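PDB 3NV9: malic enzyme from Entamoeba histolytica, which probably catalyses the oxidative decarboxylation of malate to pyruvate, with NAD or NADP as electron acceptor, as other malic enzymes do. Local coordinates for residues E417-A422 and L436-V441; L371-R376 and G429-T434; N359-P364 and G412-E417. All coordinates share one frame; numbering follows the deposited sequence.

Contact 1. Residues E417-A422 and L436-V441; sequences EAADVA and LTWQQV
A419 and V441 bring the two segments together, their CA atoms 5.3 Å apart, and A419 contributes no more than a CB at this point. Residues 417-422 are wholly helical, whereas 436-441 enter a helix at W438. T437 takes the N-cap position: its backbone N donates to Q440 OE1 over 2.7 Å, and its OG1 accepts a weak bond from Q440 N, a capping box.

The indole of W438 meets two residues of the other helix. A chi1 of -176° sets CG anti to the backbone N, and the ring beyond it lies against A419, whose CB sits over the five-membered ring at 3.4 Å from its centroid, a CH-pi contact. W438 NE1 donates to D420 OD2 at 2.7 Å, reaching the oxygen nearly head-on down its C-O bond. OD2 lies near the ring plane, at its edge; the carboxylate plane is turned 48° from that of the indole. Deeper in, V441 CG1 touches A422 CB at 3.6 Å and also lies against A419 CA.

Y442 meets the W438 ring, and I372 of helix 363-372 touches V441. The arrangement is that of two sequential helices packed through an alanine-lined face, with a tryptophan tied to the neighbouring helix at the border of the apolar seam.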
loop_
_atom_site.group_PDB
_atom_site.type_symbol
_atom_site.label_atom_id
_atom_site.label_comp_id
_atom_site.label_asym_id
_atom_site.label_seq_id
_atom_site.Cartn_x
_atom_site.Cartn_y
_atom_site.Cartn_z
ATOM N N GLU A 417 -5.334 -24.001 6.511
ATOM C CA GLU A 417 -6.311 -22.989 7.005
ATOM C C GLU A 417 -7.101 -22.420 5.846
ATOM O O GLU A 417 -8.294 -22.322 5.925
ATOM C CB GLU A 417 -5.685 -21.833 7.813
ATOM C CG GLU A 417 -5.151 -22.272 9.147
ATOM C CD GLU A 417 -4.512 -21.163 9.956
ATOM O OE1 GLU A 417 -4.208 -20.102 9.402
ATOM O OE2 GLU A 417 -4.316 -21.347 11.179
ATOM N N ALA A 418 -6.429 -22.094 4.753
ATOM C CA ALA A 418 -7.081 -21.371 3.692
ATOM C C ALA A 418 -8.184 -22.226 3.078
ATOM O O ALA A 418 -9.279 -21.727 2.798
ATOM C CB ALA A 418 -6.048 -20.967 2.625
ATOM N N ALA A 419 -7.879 -23.516 2.855
ATOM C CA ALA A 419 -8.837 -24.421 2.215
ATOM C C ALA A 419 -9.981 -24.733 3.150
ATOM O O ALA A 419 -11.132 -24.720 2.731
ATOM C CB ALA A 419 -8.123 -25.709 1.719
ATOM N N ASP A 420 -9.707 -24.991 4.430
ATOM C CA ASP A 420 -10.836 -25.227 5.365
ATOM C C ASP A 420 -11.774 -23.989 5.534
ATOM O O ASP A 420 -13.031 -24.131 5.524
ATOM C CB ASP A 420 -10.347 -25.677 6.739
ATOM C CG ASP A 420 -9.737 -27.098 6.761
ATOM O OD1 ASP A 420 -9.307 -27.499 7.870
ATOM O OD2 ASP A 420 -9.697 -27.814 5.734
ATOM N N VAL A 421 -11.165 -22.804 5.727
ATOM C CA VAL A 421 -11.915 -21.550 5.824
ATOM C C VAL A 421 -12.759 -21.306 4.548
ATOM O O VAL A 421 -13.875 -20.808 4.613
ATOM C CB VAL A 421 -10.975 -20.351 5.998
ATOM C CG1 VAL A 421 -11.693 -18.999 5.684
ATOM C CG2 VAL A 421 -10.322 -20.382 7.393
ATOM N N ALA A 422 -12.210 -21.636 3.394
ATOM C CA ALA A 422 -12.918 -21.456 2.113
ATOM C C ALA A 422 -14.166 -22.328 1.994
ATOM O O ALA A 422 -15.187 -21.897 1.456
ATOM C CB ALA A 422 -11.971 -21.731 0.943
ATOM N N LEU A 436 -15.404 -24.382 -6.227
ATOM C CA LEU A 436 -14.057 -24.947 -6.114
ATOM C C LEU A 436 -14.017 -25.986 -5.002
ATOM O O LEU A 436 -14.742 -25.879 -4.035
ATOM C CB LEU A 436 -13.005 -23.874 -5.869
ATOM C CG LEU A 436 -12.993 -22.774 -6.904
ATOM C CD1 LEU A 436 -12.053 -21.735 -6.381
ATOM C CD2 LEU A 436 -12.533 -23.305 -8.266
ATOM N N THR A 437 -13.180 -26.990 -5.141
ATOM C CA THR A 437 -13.134 -28.001 -4.144
ATOM C C THR A 437 -12.060 -27.603 -3.107
ATOM O O THR A 437 -11.334 -26.615 -3.286
ATOM C CB THR A 437 -12.721 -29.309 -4.780
ATOM O OG1 THR A 437 -11.543 -29.064 -5.572
ATOM C CG2 THR A 437 -13.867 -29.879 -5.677
ATOM N N TRP A 438 -11.931 -28.412 -2.065
ATOM C CA TRP A 438 -10.906 -28.180 -1.058
ATOM C C TRP A 438 -9.518 -28.191 -1.740
ATOM O O TRP A 438 -8.668 -27.288 -1.504
ATOM C CB TRP A 438 -11.030 -29.226 0.059
ATOM C CG TRP A 438 -10.094 -29.025 1.173
ATOM C CD1 TRP A 438 -10.349 -28.408 2.355
ATOM C CD2 TRP A 438 -8.714 -29.441 1.228
ATOM N NE1 TRP A 438 -9.229 -28.415 3.143
ATOM C CE2 TRP A 438 -8.211 -29.037 2.475
ATOM C CE3 TRP A 438 -7.871 -30.134 0.348
ATOM C CZ2 TRP A 438 -6.915 -29.290 2.868
ATOM C CZ3 TRP A 438 -6.554 -30.371 0.730
ATOM C CH2 TRP A 438 -6.090 -29.948 1.985
ATOM N N GLN A 439 -9.293 -29.182 -2.617
ATOM C CA GLN A 439 -7.966 -29.330 -3.211
ATOM C C GLN A 439 -7.630 -28.139 -4.111
ATOM O O GLN A 439 -6.488 -27.692 -4.136
ATOM C CB GLN A 439 -7.839 -30.645 -3.990
ATOM C CG GLN A 439 -6.424 -30.917 -4.497
ATOM C CD GLN A 439 -5.410 -31.120 -3.358
ATOM O OE1 GLN A 439 -5.540 -32.052 -2.493
ATOM N NE2 GLN A 439 -4.402 -30.237 -3.327
ATOM N N GLN A 440 -8.601 -27.661 -4.877
ATOM C CA GLN A 440 -8.350 -26.545 -5.786
ATOM C C GLN A 440 -7.962 -25.299 -4.990
ATOM O O GLN A 440 -7.130 -24.529 -5.459
ATOM C CB GLN A 440 -9.565 -26.210 -6.667
ATOM C CG GLN A 440 -9.891 -27.289 -7.726
ATOM C CD GLN A 440 -11.271 -27.061 -8.336
ATOM O OE1 GLN A 440 -12.206 -26.743 -7.618
ATOM N NE2 GLN A 440 -11.392 -27.200 -9.679
ATOM N N VAL A 441 -8.567 -25.113 -3.820
ATOM C CA VAL A 441 -8.321 -23.930 -3.007
ATOM C C VAL A 441 -6.982 -24.051 -2.332
ATOM O O VAL A 441 -6.197 -23.113 -2.358
ATOM C CB VAL A 441 -9.465 -23.652 -1.982
ATOM C CG1 VAL A 441 -9.051 -22.579 -0.935
ATOM C CG2 VAL A 441 -10.641 -23.155 -2.741
#

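Contact 2. Residues L371-R376 and G429-T434; sequences LIVRAR and GVARVT. With SO4 (sulfate ion), chain I.
V373 and R432 meet through their backbones, and main-chain polarity does much of the joining. The directions from I372 to R376 and from V430 to V433 lie 144° apart, so the segments run roughly antiparallel. V373 O receives R432 N at 3.1 Å nearly in line with the carbonyl bond, and V433 N adds a weak second bond. Further on, R376 N donates to V430 O at 2.9 Å, while A375 CA offers a CA-H...O contact to the same oxygen. R374, with positive phi, is the C-prime residue of the Schellman motif that ends helix 363-372, and G429 ends helix 413-428 with another.

Apolar contacts are modest: V373 CB meets A431 CB at 4.1 Å, and A375 CB lies against V430 CG2.

Charge is concentrated in three arginines. R432 NE donates to R374 O at 3.1 Å. Its guanidinium is sandwiched: R374 NH2 sits over the centre of one face, 3.3 Å from R432 CZ, and R376 CG covers the opposite face nearer the rim. The R374 and R432 chains cross at about a right angle, their guanidinium planes 33° apart. R432 NH1 reaches both D187 O and sulfate O4, and R376 NH1 points almost straight at sulfate O3 (2.9 Å, 176°).

Two waters complete the polar links. One accepts from R432 NH2 and donates to A375 O; the other accepts from R376 NE at 2.6 Å and donates to A431 O.

The chemistry implies a cationic cluster whose mutual repulsion is probably eased by carbonyl oxygens and by the anion. The sulfate, probably from the crystallisation liquor, indicates that R432 and R376 together can hold a small anion, but does not by itself identify a physiological ligand.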
loop_
_atom_site.group_PDB
_atom_site.type_symbol
_atom_site.label_atom_id
_atom_site.label_comp_id
_atom_site.label_asym_id
_atom_site.label_seq_id
_atom_site.Cartn_x
_atom_site.Cartn_y
_atom_site.Cartn_z
ATOM N N LEU A 371 -10.113 -14.553 0.563
ATOM C CA LEU A 371 -9.783 -13.881 -0.674
ATOM C C LEU A 371 -10.034 -14.796 -1.899
ATOM O O LEU A 371 -10.544 -14.335 -2.962
ATOM C CB LEU A 371 -8.340 -13.376 -0.660
ATOM C CG LEU A 371 -7.997 -12.105 0.150
ATOM C CD1 LEU A 371 -6.512 -11.829 0.069
ATOM C CD2 LEU A 371 -8.813 -10.853 -0.383
ATOM N N ILE A 372 -9.702 -16.083 -1.755
ATOM C CA ILE A 372 -9.750 -17.002 -2.901
ATOM C C ILE A 372 -11.186 -17.209 -3.429
ATOM O O ILE A 372 -11.441 -17.117 -4.611
ATOM C CB ILE A 372 -9.038 -18.333 -2.552
ATOM C CG1 ILE A 372 -7.506 -18.196 -2.820
ATOM C CG2 ILE A 372 -9.652 -19.441 -3.334
ATOM C CD1 ILE A 372 -6.617 -19.174 -2.067
ATOM N N VAL A 373 -12.118 -17.434 -2.523
ATOM C CA VAL A 373 -13.522 -17.669 -2.857
ATOM C C VAL A 373 -14.360 -16.382 -2.661
ATOM O O VAL A 373 -15.599 -16.437 -2.647
ATOM C CB VAL A 373 -14.125 -18.789 -1.960
ATOM C CG1 VAL A 373 -13.486 -20.130 -2.265
ATOM C CG2 VAL A 373 -13.949 -18.413 -0.469
ATOM N N ARG A 374 -13.688 -15.244 -2.468
ATOM C CA ARG A 374 -14.400 -13.972 -2.372
ATOM C C ARG A 374 -15.532 -13.997 -1.307
ATOM O O ARG A 374 -16.650 -13.626 -1.582
ATOM C CB ARG A 374 -14.925 -13.542 -3.762
ATOM C CG ARG A 374 -13.795 -13.244 -4.771
ATOM C CD ARG A 374 -14.291 -12.419 -5.950
ATOM N NE ARG A 374 -15.129 -11.314 -5.451
ATOM C CZ ARG A 374 -16.235 -10.855 -6.026
ATOM N NH1 ARG A 374 -16.689 -11.390 -7.160
ATOM N NH2 ARG A 374 -16.894 -9.868 -5.430
ATOM N N ALA A 375 -15.213 -14.412 -0.089
ATOM C CA ALA A 375 -16.187 -14.320 0.967
ATOM C C ALA A 375 -16.524 -12.872 1.226
ATOM O O ALA A 375 -15.648 -11.967 1.212
ATOM C CB ALA A 375 -15.721 -14.977 2.251
ATOM N N ARG A 376 -17.804 -12.674 1.480
ATOM C CA ARG A 376 -18.379 -11.355 1.740
ATOM C C ARG A 376 -18.047 -10.901 3.140
ATOM O O ARG A 376 -17.829 -9.718 3.358
ATOM C CB ARG A 376 -19.908 -11.398 1.567
ATOM C CG ARG A 376 -20.385 -11.627 0.121
ATOM C CD ARG A 376 -21.936 -11.742 0.176
ATOM N NE ARG A 376 -22.511 -12.408 -0.972
ATOM C CZ ARG A 376 -22.819 -11.792 -2.116
ATOM N NH1 ARG A 376 -22.580 -10.484 -2.267
ATOM N NH2 ARG A 376 -23.369 -12.490 -3.122
ATOM N N GLY A 429 -22.566 -19.733 3.155
ATOM C CA GLY A 429 -23.299 -18.984 2.148
ATOM C C GLY A 429 -22.776 -17.577 1.899
ATOM O O GLY A 429 -23.436 -16.749 1.198
ATOM N N VAL A 430 -21.573 -17.310 2.429
ATOM C CA VAL A 430 -20.931 -16.025 2.210
ATOM C C VAL A 430 -19.939 -15.982 1.033
ATOM O O VAL A 430 -19.490 -14.892 0.640
ATOM C CB VAL A 430 -20.347 -15.484 3.506
ATOM C CG1 VAL A 430 -21.449 -15.476 4.552
ATOM C CG2 VAL A 430 -19.126 -16.338 3.983
ATOM N N ALA A 431 -19.637 -17.142 0.441
ATOM C CA ALA A 431 -18.717 -17.193 -0.700
ATOM C C ALA A 431 -19.372 -16.796 -2.009
ATOM O O ALA A 431 -20.506 -17.184 -2.290
ATOM C CB ALA A 431 -18.064 -18.565 -0.823
ATOM N N ARG A 432 -18.637 -16.013 -2.795
ATOM C CA ARG A 432 -19.059 -15.532 -4.100
ATOM C C ARG A 432 -18.427 -16.354 -5.224
ATOM O O ARG A 432 -18.690 -16.148 -6.403
ATOM C CB ARG A 432 -18.737 -14.037 -4.233
ATOM C CG ARG A 432 -19.645 -13.159 -3.320
ATOM C CD ARG A 432 -19.392 -11.654 -3.524
ATOM N NE ARG A 432 -18.212 -11.214 -2.771
ATOM C CZ ARG A 432 -17.965 -9.976 -2.356
ATOM N NH1 ARG A 432 -18.839 -8.988 -2.576
ATOM N NH2 ARG A 432 -16.838 -9.725 -1.677
ATOM N N VAL A 433 -17.579 -17.287 -4.831
ATOM C CA VAL A 433 -16.982 -18.282 -5.723
ATOM C C VAL A 433 -17.238 -19.610 -5.027
ATOM O O VAL A 433 -16.584 -19.915 -4.015
ATOM C CB VAL A 433 -15.446 -18.108 -5.844
ATOM C CG1 VAL A 433 -14.814 -19.354 -6.538
ATOM C CG2 VAL A 433 -15.086 -16.815 -6.562
ATOM N N THR A 434 -18.187 -20.392 -5.570
ATOM C CA THR A 434 -18.802 -21.514 -4.830
ATOM C C THR A 434 -18.511 -22.929 -5.344
ATOM O O THR A 434 -18.932 -23.915 -4.731
ATOM C CB THR A 434 -20.370 -21.416 -4.834
ATOM O OG1 THR A 434 -20.825 -21.267 -6.201
ATOM C CG2 THR A 434 -20.852 -20.256 -3.949
HETATM S S SO4 I . -22.037 -9.748 -5.340
HETATM O O1 SO4 I . -22.121 -11.190 -5.089
HETATM O O2 SO4 I . -22.023 -9.561 -6.791
HETATM O O3 SO4 I . -23.184 -9.065 -4.743
HETATM O O4 SO4 I . -20.826 -9.169 -4.763
HETATM O O HOH W 1 -14.464 -11.078 -1.427
HETATM O O HOH W 2 -22.486 -14.934 -1.415
#

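Contact 3. Residues N359-P364 and G412-E417; sequences NSVGFP and GIFPKE
F414 and P364 make the closest apolar contact between the segments, P364 CB standing 3.8 Å from F414 CD1 and approaching the ring obliquely. Beside the proline, the V361 backbone reaches the same ring: V361 O is 3.8 Å from F414 CE1, and V361 CA lies at the ring edge, in its plane. V361 CG2 adds looser contacts to F414 CZ and I413 CD1. I413 CG2 covers part of one ring face from within its own segment.

One turn further along, E417 extends its chain beyond CG (chi2 179°), which carries the carboxyl group to the backbone of V361 and G362. Its OE2 comes within 2.7 Å of V361 O; its OE1 faces G362 O at 3.3 Å, two acceptors that form no bond.

This is helix packing inside the NAD-binding domain, between the entrance to helix 363-372 and the N-terminal part of helix 413-428. A 3-10 segment, 359-361, leads into the former, with G362 at the N-cap of helix 363-372. At this junction N359 O accepts from both G362 N and F363 N.

Outward, N359 ND2 donates to T198 OG1, and L390 of helix 380-396 touches V361, I413 and E417. On the subunit boundary, Y65 of the second subunit packs on N359, S360 and F363.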
loop_
_atom_site.group_PDB
_atom_site.type_symbol
_atom_site.label_atom_id
_atom_site.label_comp_id
_atom_site.label_asym_id
_atom_site.label_seq_id
_atom_site.Cartn_x
_atom_site.Cartn_y
_atom_site.Cartn_z
ATOM N N ASN A 359 -2.602 -14.272 16.913
ATOM C CA ASN A 359 -3.291 -14.291 15.630
ATOM C C ASN A 359 -2.431 -14.510 14.336
ATOM O O ASN A 359 -2.985 -14.874 13.317
ATOM C CB ASN A 359 -4.241 -13.098 15.471
ATOM C CG ASN A 359 -3.560 -11.724 15.664
ATOM O OD1 ASN A 359 -2.487 -11.487 15.150
ATOM N ND2 ASN A 359 -4.246 -10.792 16.381
ATOM N N SER A 360 -1.116 -14.247 14.398
ATOM C CA SER A 360 -0.221 -14.413 13.280
ATOM C C SER A 360 -0.253 -15.844 12.765
ATOM O O SER A 360 0.133 -16.136 11.651
ATOM C CB SER A 360 1.222 -14.077 13.703
ATOM O OG SER A 360 1.677 -14.933 14.756
ATOM N N VAL A 361 -0.750 -16.728 13.592
ATOM C CA VAL A 361 -0.882 -18.119 13.253
ATOM C C VAL A 361 -2.330 -18.514 12.773
ATOM O O VAL A 361 -2.634 -19.697 12.524
ATOM C CB VAL A 361 -0.181 -18.907 14.423
ATOM C CG1 VAL A 361 -1.069 -19.650 15.279
ATOM C CG2 VAL A 361 1.048 -19.639 13.925
ATOM N N GLY A 362 -3.198 -17.512 12.597
ATOM C CA GLY A 362 -4.569 -17.708 12.098
ATOM C C GLY A 362 -4.928 -16.706 11.008
ATOM O O GLY A 362 -5.476 -17.076 9.977
ATOM N N PHE A 363 -4.547 -15.443 11.157
ATOM C CA PHE A 363 -4.910 -14.481 10.069
ATOM C C PHE A 363 -4.409 -14.766 8.604
ATOM O O PHE A 363 -5.157 -14.523 7.630
ATOM C CB PHE A 363 -4.728 -13.012 10.504
ATOM C CG PHE A 363 -3.280 -12.533 10.603
ATOM C CD1 PHE A 363 -2.757 -12.140 11.819
ATOM C CD2 PHE A 363 -2.496 -12.369 9.460
ATOM C CE1 PHE A 363 -1.464 -11.660 11.927
ATOM C CE2 PHE A 363 -1.208 -11.851 9.541
ATOM C CZ PHE A 363 -0.674 -11.522 10.792
ATOM N N PRO A 364 -3.175 -15.305 8.439
ATOM C CA PRO A 364 -2.721 -15.509 7.045
ATOM C C PRO A 364 -3.627 -16.493 6.317
ATOM O O PRO A 364 -3.969 -16.288 5.126
ATOM C CB PRO A 364 -1.291 -16.054 7.198
ATOM C CG PRO A 364 -0.860 -15.532 8.541
ATOM C CD PRO A 364 -2.098 -15.535 9.407
ATOM N N GLY A 412 3.020 -24.892 6.214
ATOM C CA GLY A 412 1.942 -25.766 5.696
ATOM C C GLY A 412 0.649 -25.511 6.447
ATOM O O GLY A 412 -0.447 -25.827 5.960
ATOM N N ILE A 413 0.743 -24.957 7.663
ATOM C CA ILE A 413 -0.488 -24.578 8.364
ATOM C C ILE A 413 -1.360 -23.780 7.419
ATOM O O ILE A 413 -2.600 -23.917 7.406
ATOM C CB ILE A 413 -0.179 -23.638 9.610
ATOM C CG1 ILE A 413 0.455 -24.398 10.767
ATOM C CG2 ILE A 413 -1.429 -22.945 10.134
ATOM C CD1 ILE A 413 1.239 -23.469 11.721
ATOM N N PHE A 414 -0.765 -22.891 6.630
ATOM C CA PHE A 414 -1.622 -21.835 6.104
ATOM C C PHE A 414 -2.451 -22.180 4.865
ATOM O O PHE A 414 -3.553 -21.737 4.788
ATOM C CB PHE A 414 -0.870 -20.523 6.002
ATOM C CG PHE A 414 -0.191 -20.180 7.260
ATOM C CD1 PHE A 414 -0.925 -19.693 8.324
ATOM C CD2 PHE A 414 1.154 -20.453 7.409
ATOM C CE1 PHE A 414 -0.300 -19.473 9.562
ATOM C CE2 PHE A 414 1.809 -20.193 8.607
ATOM C CZ PHE A 414 1.077 -19.710 9.707
ATOM N N PRO A 415 -1.936 -22.991 3.935
ATOM C CA PRO A 415 -2.822 -23.450 2.856
ATOM C C PRO A 415 -3.898 -24.363 3.378
ATOM O O PRO A 415 -5.008 -24.391 2.836
ATOM C CB PRO A 415 -1.867 -24.174 1.848
ATOM C CG PRO A 415 -0.633 -24.483 2.685
ATOM C CD PRO A 415 -0.529 -23.372 3.714
ATOM N N LYS A 416 -3.618 -25.078 4.454
ATOM C CA LYS A 416 -4.658 -25.895 5.040
ATOM C C LYS A 416 -5.749 -24.989 5.700
ATOM O O LYS A 416 -6.970 -25.200 5.466
ATOM C CB LYS A 416 -4.033 -26.887 6.015
ATOM C CG LYS A 416 -4.975 -27.606 6.905
ATOM C CD LYS A 416 -4.147 -28.366 7.930
ATOM C CE LYS A 416 -5.033 -29.161 8.932
ATOM N NZ LYS A 416 -5.545 -30.415 8.209
ATOM N N GLU A 417 -5.334 -24.001 6.511
ATOM C CA GLU A 417 -6.311 -22.989 7.005
ATOM C C GLU A 417 -7.101 -22.420 5.846
ATOM O O GLU A 417 -8.294 -22.322 5.925
ATOM C CB GLU A 417 -5.685 -21.833 7.813
ATOM C CG GLU A 417 -5.151 -22.272 9.147
ATOM C CD GLU A 417 -4.512 -21.163 9.956
ATOM O OE1 GLU A 417 -4.208 -20.102 9.402
ATOM O OE2 GLU A 417 -4.316 -21.347 11.179
#

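Overall arrangement
Two helices recur in the arrangement: helix 413-428 in contacts 1 and 3, which share E417, and helix 363-372 in contacts 2 and 3; helix 438-461 enters through contact 1. Contacts 1 and 2 have centres 11 Å apart and touch directly, I372 CG2 meeting V441 CG2 at 3.9 Å and V373 CG1 meeting A422 CB at 3.9 Å, so their apolar sides are continuous. Contacts 2 and 3, at opposite ends of helix 363-372, lie 18 Å apart between centres. Contact 3 is nearest the chain's centre, and S360 has its side chain about 10 Å from the sodium ion at T348, R350 and P354; the sulfate lies at contact 2.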